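Local coordinates for protein DyP-type peroxidase (Thermobifida cellulosilytica, PDB 4GS1) that probably uses a bound heme and hydrogen peroxide to oxidise dyes and related substrates, at residues B[135-140]-B[357-362]; B[233-238]-B[390-395]; B[326-329]-B[333-336]. One frame throughout, in Å; residues are numbered along the deposited sequence. Where two conformers were deposited one is given.

Contact 1 of 3, residues B[135-140]-B[357-362]; sequences FATDDL and SLVEQG
Val359, with CG1 trans to its own backbone N (chi1 175°), splits its two methyls between three residues of the facing loop: CG1 goes to Ala136, CG2 to Phe135 and Thr137. On the loop side, Thr137 holds OG1 between its backbone N and carbonyl carbon (chi1 53°), and this rotation aims the hydroxyl at the helix. Threonine and valine therefore meet tip to tip, OG1 lying 3.5 Å from CG2 of Val359 in a simple van der Waals touch. The same methyl rests 3.9 Å from CB of Phe135, while CG1 of Val359 lies 4.0 Å from CB of Ala136. One branched side chain thus fits against three consecutive loop residues, and the valine carries the whole helix side of the interface.

Residues 135-138 form a type I beta turn, closed by Asp138 N to Phe135 O at 3.0 Å. The Asp138 side chain folds back to accept Phe135 N at OD2, also at 3.0 Å and nearly straight (178°), the donor standing above the carboxylate plane. Its other oxygen, OD1, lies at the edge of the Phe135 ring and pairs with Arg245, so the carboxylate ties the turn to strand 240-249. The Phe135 side chain also packs on Phe351, Gln355 and Arg356 of helix 351-360.

Next to Val359 in the chain, Leu358 touches the heme and packs on His303 and Leu306. The arrangement joins a loop from the N-terminal family region to the last turn of a helix from the C-terminal one, beside the heme pocket of this two-part, ferredoxin-like DyP peroxidase fold.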
# COMPACT_ATOMS: atom_id res chain seq x y z
N PHE B 135 -6.12 -27.67 6.66
CA PHE B 135 -4.85 -28.29 6.29
C PHE B 135 -3.89 -28.24 7.46
O PHE B 135 -3.95 -27.32 8.28
CB PHE B 135 -4.24 -27.60 5.06
CG PHE B 135 -5.15 -27.57 3.86
CD1 PHE B 135 -5.23 -28.66 3.00
CD2 PHE B 135 -5.93 -26.45 3.59
CE1 PHE B 135 -6.07 -28.64 1.90
CE2 PHE B 135 -6.78 -26.43 2.49
CZ PHE B 135 -6.85 -27.52 1.64
N ALA B 136 -3.00 -29.24 7.56
CA ALA B 136 -2.09 -29.36 8.70
C ALA B 136 -1.18 -28.14 8.91
O ALA B 136 -0.79 -27.82 10.04
CB ALA B 136 -1.27 -30.64 8.58
N THR B 137 -0.85 -27.46 7.83
CA THR B 137 0.03 -26.30 7.89
C THR B 137 -0.71 -24.99 8.20
O THR B 137 -0.06 -23.95 8.36
CB THR B 137 0.78 -26.10 6.56
OG1 THR B 137 -0.18 -26.08 5.49
CG2 THR B 137 1.78 -27.24 6.30
N ASP B 138 -2.04 -25.03 8.28
CA ASP B 138 -2.82 -23.80 8.50
C ASP B 138 -2.36 -23.09 9.77
O ASP B 138 -2.10 -23.73 10.79
CB ASP B 138 -4.31 -24.11 8.68
CG ASP B 138 -5.03 -24.42 7.38
OD1 ASP B 138 -4.44 -24.25 6.29
OD2 ASP B 138 -6.21 -24.82 7.46
N ASP B 139 -2.30 -21.76 9.72
CA ASP B 139 -2.10 -20.95 10.92
C ASP B 139 -3.08 -19.78 10.85
O ASP B 139 -2.69 -18.61 10.96
CB ASP B 139 -0.66 -20.44 10.99
CG ASP B 139 -0.30 -19.89 12.37
OD1 ASP B 139 -0.94 -20.26 13.37
OD2 ASP B 139 0.66 -19.09 12.44
N LEU B 140 -4.36 -20.11 10.68
CA LEU B 140 -5.38 -19.11 10.36
C LEU B 140 -5.87 -18.28 11.55
O LEU B 140 -6.08 -18.81 12.65
CB LEU B 140 -6.57 -19.80 9.69
CG LEU B 140 -6.25 -20.53 8.38
CD1 LEU B 140 -7.48 -21.30 7.89
CD2 LEU B 140 -5.81 -19.55 7.32
N SER B 357 -1.73 -31.68 -1.95
CA SER B 357 -0.41 -32.18 -2.34
C SER B 357 0.72 -31.40 -1.68
O SER B 357 1.70 -31.98 -1.20
CB SER B 357 -0.24 -32.19 -3.86
OG SER B 357 -1.12 -33.12 -4.47
N LEU B 358 0.61 -30.07 -1.66
CA LEU B 358 1.69 -29.27 -1.08
C LEU B 358 1.88 -29.60 0.39
O LEU B 358 3.00 -29.71 0.89
CB LEU B 358 1.43 -27.77 -1.26
CG LEU B 358 1.22 -27.28 -2.69
CD1 LEU B 358 0.96 -25.77 -2.69
CD2 LEU B 358 2.40 -27.64 -3.60
N VAL B 359 0.76 -29.78 1.09
CA VAL B 359 0.81 -30.09 2.51
C VAL B 359 1.27 -31.52 2.76
O VAL B 359 2.21 -31.75 3.52
CB VAL B 359 -0.58 -29.86 3.16
CG1 VAL B 359 -0.57 -30.30 4.62
CG2 VAL B 359 -0.97 -28.40 3.06
N GLU B 360 0.62 -32.48 2.11
CA GLU B 360 0.87 -33.89 2.41
C GLU B 360 2.15 -34.46 1.82
O GLU B 360 2.68 -35.45 2.33
CB GLU B 360 -0.34 -34.74 1.98
CG GLU B 360 -1.62 -34.38 2.72
CD GLU B 360 -2.86 -35.05 2.13
OE1 GLU B 360 -2.71 -35.92 1.24
OE2 GLU B 360 -3.98 -34.68 2.55
N GLN B 361 2.66 -33.84 0.76
CA GLN B 361 3.90 -34.32 0.16
C GLN B 361 5.11 -33.48 0.53
O GLN B 361 6.20 -33.69 -0.01
CB GLN B 361 3.74 -34.47 -1.36
CG GLN B 361 2.59 -35.38 -1.75
CD GLN B 361 2.41 -35.50 -3.25
OE1 GLN B 361 1.38 -35.13 -3.80
NE2 GLN B 361 3.43 -36.03 -3.92
N GLY B 362 4.93 -32.52 1.44
CA GLY B 362 6.05 -31.81 2.04
C GLY B 362 6.77 -30.80 1.17
O GLY B 362 8.01 -30.78 1.13

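Contact 2 of 3, residues B[233-238]-B[390-395]; sequences HAWMDG and QDLVEG
Trp235 and Leu392 supply most of this interface, the leucine running alongside the indole over one of its faces. Leu392 has CG trans to its backbone N (chi1 173°), which lays its branches along the ring system instead of end-on to it. CD2 sits over the six-membered ring, 3.9 Å from its centroid and only 11° off the normal, a CH-pi contact. CD1 covers the pyrrole side, 3.9 Å from CE2 of Trp235, and CB of Leu392 completes the cover at 3.9 Å from CD2 of the indole. The opposite face is backed by Met236, whose CG stands 3.6 Å above the ring plane, so the indole is sandwiched between aliphatic groups. Its rotation is further fixed at the rim, where NE1 donates to the carbonyl O of Arg124 and so satisfies a buried polar atom.

Asp391 adds a smaller touch by its methylene alone: CB lies 3.8 Å from CB of Trp235, while the carboxylate turns to a salt bridge with Arg386. Arg124 also donates to Asp391 O, and Arg70 to the carbonyls of Leu392 and Val393, so arginines bind the backbone at the end of this short helix.

Leu116 of helix 113-118 touches both Trp235 and Leu392, and Ala378 of strand 369-379 meets the tryptophan. This is aliphatic-on-aromatic core packing, by which the C-terminal helix 390-393 is fitted between the 3-10 turn leading to strand 240-249 and helices of the N-terminal half of the fold.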
# COMPACT_ATOMS: atom_id res chain seq x y z
N HIS B 233 -29.02 -24.91 -8.24
CA HIS B 233 -27.61 -24.52 -8.18
C HIS B 233 -27.17 -23.74 -9.42
O HIS B 233 -26.02 -23.32 -9.51
CB HIS B 233 -26.72 -25.77 -8.06
CG HIS B 233 -26.98 -26.60 -6.84
ND1 HIS B 233 -26.45 -27.86 -6.67
CD2 HIS B 233 -27.71 -26.34 -5.72
CE1 HIS B 233 -26.84 -28.35 -5.50
NE2 HIS B 233 -27.60 -27.45 -4.91
N ALA B 234 -28.07 -23.56 -10.38
CA ALA B 234 -27.70 -23.01 -11.69
C ALA B 234 -27.38 -21.51 -11.69
O ALA B 234 -26.92 -20.98 -12.70
CB ALA B 234 -28.78 -23.33 -12.73
N TRP B 235 -27.63 -20.82 -10.57
CA TRP B 235 -27.26 -19.41 -10.46
C TRP B 235 -25.75 -19.21 -10.62
O TRP B 235 -25.30 -18.09 -10.89
CB TRP B 235 -27.75 -18.80 -9.14
CG TRP B 235 -27.14 -19.41 -7.90
CD1 TRP B 235 -27.55 -20.55 -7.27
CD2 TRP B 235 -26.04 -18.89 -7.14
NE1 TRP B 235 -26.76 -20.78 -6.16
CE2 TRP B 235 -25.83 -19.78 -6.06
CE3 TRP B 235 -25.22 -17.77 -7.26
CZ2 TRP B 235 -24.82 -19.58 -5.11
CZ3 TRP B 235 -24.21 -17.57 -6.32
CH2 TRP B 235 -24.03 -18.47 -5.25
N MET B 236 -24.98 -20.28 -10.44
CA MET B 236 -23.52 -20.20 -10.60
C MET B 236 -23.02 -20.69 -11.96
O MET B 236 -21.82 -20.68 -12.21
CB MET B 236 -22.79 -20.95 -9.48
CG MET B 236 -22.44 -20.09 -8.27
SD MET B 236 -21.48 -18.63 -8.69
CE MET B 236 -19.91 -19.37 -9.14
N ASP B 237 -23.93 -21.11 -12.84
CA ASP B 237 -23.54 -21.47 -14.21
C ASP B 237 -22.78 -20.32 -14.87
O ASP B 237 -23.28 -19.19 -14.91
CB ASP B 237 -24.77 -21.82 -15.06
CG ASP B 237 -25.41 -23.14 -14.67
OD1 ASP B 237 -25.00 -23.74 -13.65
OD2 ASP B 237 -26.34 -23.58 -15.39
N GLY B 238 -21.58 -20.60 -15.36
CA GLY B 238 -20.79 -19.57 -16.02
C GLY B 238 -20.01 -18.67 -15.07
O GLY B 238 -19.24 -17.80 -15.51
N GLN B 390 -28.48 -12.02 -8.37
CA GLN B 390 -29.92 -11.74 -8.42
C GLN B 390 -30.73 -13.02 -8.62
O GLN B 390 -31.82 -13.16 -8.07
CB GLN B 390 -30.23 -10.70 -9.51
CG GLN B 390 -31.70 -10.21 -9.51
CD GLN B 390 -31.92 -8.97 -10.37
OE1 GLN B 390 -30.99 -8.42 -10.96
NE2 GLN B 390 -33.17 -8.52 -10.43
N ASP B 391 -30.18 -13.96 -9.39
CA ASP B 391 -30.80 -15.28 -9.57
C ASP B 391 -30.92 -16.02 -8.24
O ASP B 391 -31.89 -16.75 -8.01
CB ASP B 391 -30.01 -16.14 -10.56
CG ASP B 391 -30.08 -15.62 -11.98
OD1 ASP B 391 -31.01 -14.83 -12.28
OD2 ASP B 391 -29.23 -16.01 -12.80
N LEU B 392 -29.94 -15.84 -7.37
CA LEU B 392 -29.93 -16.50 -6.07
C LEU B 392 -30.96 -15.88 -5.13
O LEU B 392 -31.82 -16.56 -4.58
CB LEU B 392 -28.55 -16.40 -5.43
CG LEU B 392 -28.41 -16.89 -3.99
CD1 LEU B 392 -28.76 -18.36 -3.90
CD2 LEU B 392 -27.00 -16.66 -3.48
N VAL B 393 -30.84 -14.56 -4.96
CA VAL B 393 -31.65 -13.83 -3.99
C VAL B 393 -33.13 -13.77 -4.39
O VAL B 393 -34.01 -13.87 -3.53
CB VAL B 393 -31.08 -12.41 -3.76
CG1 VAL B 393 -32.06 -11.56 -2.99
CG2 VAL B 393 -29.75 -12.49 -3.03
N GLU B 394 -33.40 -13.62 -5.68
CA GLU B 394 -34.78 -13.57 -6.18
C GLU B 394 -35.31 -14.94 -6.61
O GLU B 394 -36.38 -15.03 -7.22
CB GLU B 394 -34.90 -12.59 -7.34
CG GLU B 394 -34.66 -11.13 -6.97
CD GLU B 394 -34.97 -10.19 -8.12
OE1 GLU B 394 -35.33 -10.67 -9.22
OE2 GLU B 394 -34.85 -8.95 -7.92
N GLY B 395 -34.57 -16.00 -6.31
CA GLY B 395 -34.95 -17.34 -6.72
C GLY B 395 -35.54 -18.19 -5.61
O GLY B 395 -35.95 -19.33 -5.84
OXT GLY B 395 -35.62 -17.78 -4.45

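Contact 3 of 3, residues B[326-329]-B[333-336]; sequences EGWR and VRDA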
# COMPACT_ATOMS: atom_id res chain seq x y z
N GLU B 326 2.64 -5.23 5.10
CA GLU B 326 2.01 -4.64 6.27
C GLU B 326 3.04 -4.37 7.36
O GLU B 326 2.72 -4.38 8.55
CB GLU B 326 0.87 -5.54 6.75
CG GLU B 326 -0.36 -5.50 5.83
CD GLU B 326 -0.85 -4.08 5.63
OE1 GLU B 326 -0.74 -3.28 6.58
OE2 GLU B 326 -1.32 -3.73 4.52
N GLY B 327 4.27 -4.11 6.94
CA GLY B 327 5.31 -3.68 7.86
C GLY B 327 5.82 -4.77 8.76
O GLY B 327 6.22 -5.85 8.30
N TRP B 328 5.85 -4.48 10.06
CA TRP B 328 6.38 -5.39 11.07
C TRP B 328 5.38 -5.51 12.22
O TRP B 328 4.73 -4.54 12.60
CB TRP B 328 7.74 -4.86 11.59
CG TRP B 328 8.84 -5.03 10.57
CD1 TRP B 328 9.75 -6.05 10.51
CD2 TRP B 328 9.10 -4.19 9.44
NE1 TRP B 328 10.57 -5.88 9.42
CE2 TRP B 328 10.19 -4.74 8.75
CE3 TRP B 328 8.53 -3.00 8.96
CZ2 TRP B 328 10.72 -4.16 7.60
CZ3 TRP B 328 9.05 -2.43 7.81
CH2 TRP B 328 10.14 -3.01 7.14
N ARG B 329 5.27 -6.71 12.77
CA ARG B 329 4.44 -6.93 13.94
C ARG B 329 5.16 -6.47 15.19
O ARG B 329 6.31 -6.03 15.13
CB ARG B 329 4.07 -8.41 14.07
CG ARG B 329 3.33 -8.92 12.86
CD ARG B 329 2.87 -10.35 13.00
NE ARG B 329 1.84 -10.63 12.01
CZ ARG B 329 1.49 -11.84 11.61
NH1 ARG B 329 0.53 -11.98 10.70
NH2 ARG B 329 2.08 -12.91 12.11
N VAL B 333 8.79 -9.13 13.72
CA VAL B 333 8.75 -10.01 12.54
C VAL B 333 7.98 -9.37 11.38
O VAL B 333 6.92 -8.75 11.56
CB VAL B 333 8.20 -11.43 12.84
CG1 VAL B 333 6.67 -11.46 12.87
CG2 VAL B 333 8.70 -12.42 11.78
N ARG B 334 8.56 -9.51 10.19
CA ARG B 334 8.00 -8.95 8.97
C ARG B 334 6.60 -9.48 8.71
O ARG B 334 6.37 -10.70 8.73
CB ARG B 334 8.91 -9.31 7.80
CG ARG B 334 8.64 -8.55 6.52
CD ARG B 334 9.26 -7.16 6.59
NE ARG B 334 9.34 -6.56 5.26
CZ ARG B 334 8.45 -5.70 4.78
NH1 ARG B 334 7.40 -5.34 5.52
NH2 ARG B 334 8.60 -5.21 3.56
N ASP B 335 5.66 -8.57 8.46
CA ASP B 335 4.32 -8.97 8.07
C ASP B 335 4.16 -8.59 6.61
O ASP B 335 3.63 -7.51 6.28
CB ASP B 335 3.27 -8.23 8.90
CG ASP B 335 1.89 -8.83 8.76
OD1 ASP B 335 1.71 -9.73 7.91
OD2 ASP B 335 0.97 -8.39 9.50
N ALA B 336 4.65 -9.45 5.72
CA ALA B 336 4.56 -9.24 4.29
C ALA B 336 4.45 -10.60 3.62
O ALA B 336 4.81 -11.62 4.22
CB ALA B 336 5.79 -8.48 3.77
O HOH W 1 1.61 -5.49 10.92
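Gly327 O is held by two donors from opposite faces of its carbonyl plane: Asp335 N at 2.8 Å and NH1 of Arg334 at 3.1 Å. The glycine oxygen lies almost exactly in the guanidinium plane, and Asp325 shares NH1 through a salt bridge. A bend at chi2 (79°) folds the Arg334 chain beneath Trp328, where its guanidinium stacks over the indole, planes 18° apart, with CZ 4.2 Å from the six-membered ring centroid in a cation-pi contact. CD of Arg334 presses on the same face, 3.4 Å from CE2 of Trp328, and Ala336 CB backs the other side of the guanidinium. The strands form an antiparallel beta hairpin with a classic bulge, Glu326 and Gly327 both facing Asp335; Glu326 N donates to Asp335 O at 2.8 Å. Trp328 and Arg334 are a non-hydrogen-bonded pair, and beyond them Arg329 N reaches Val333 O at 2.9 Å. Trp328 also packs on Ser181 of the second subunit, whose Asp166 pairs with NH2 of Arg334. Shrinking Trp328 to an alanine would probably leave one face of the guanidinium without its stacking partner and open a gap beside Ser181 of the second subunit. A water bridges Glu326 O and Asp335 OD2.

Overall arrangement
Contact 1 borders the heme, the Phe135 side chain coming within about 7 Å of it. Contact 3, the hairpin end, is nested in the chain loop closed by contact 1; their nearest atoms are about 6 Å apart, and strand 334-344 leads on to helix 351-360. The Asp335 side chain is still about 12 Å from the heme, and this end meets the second subunit. Contact 2 lies far off, its centre about 33 Å from that of contact 1 and about 40 Å from that of contact 3, across the chain's centre from the latter. Strand 240-249 pairs with strand 334-344, so segment 233-238 leads into the sheet that holds the hairpin of contact 3.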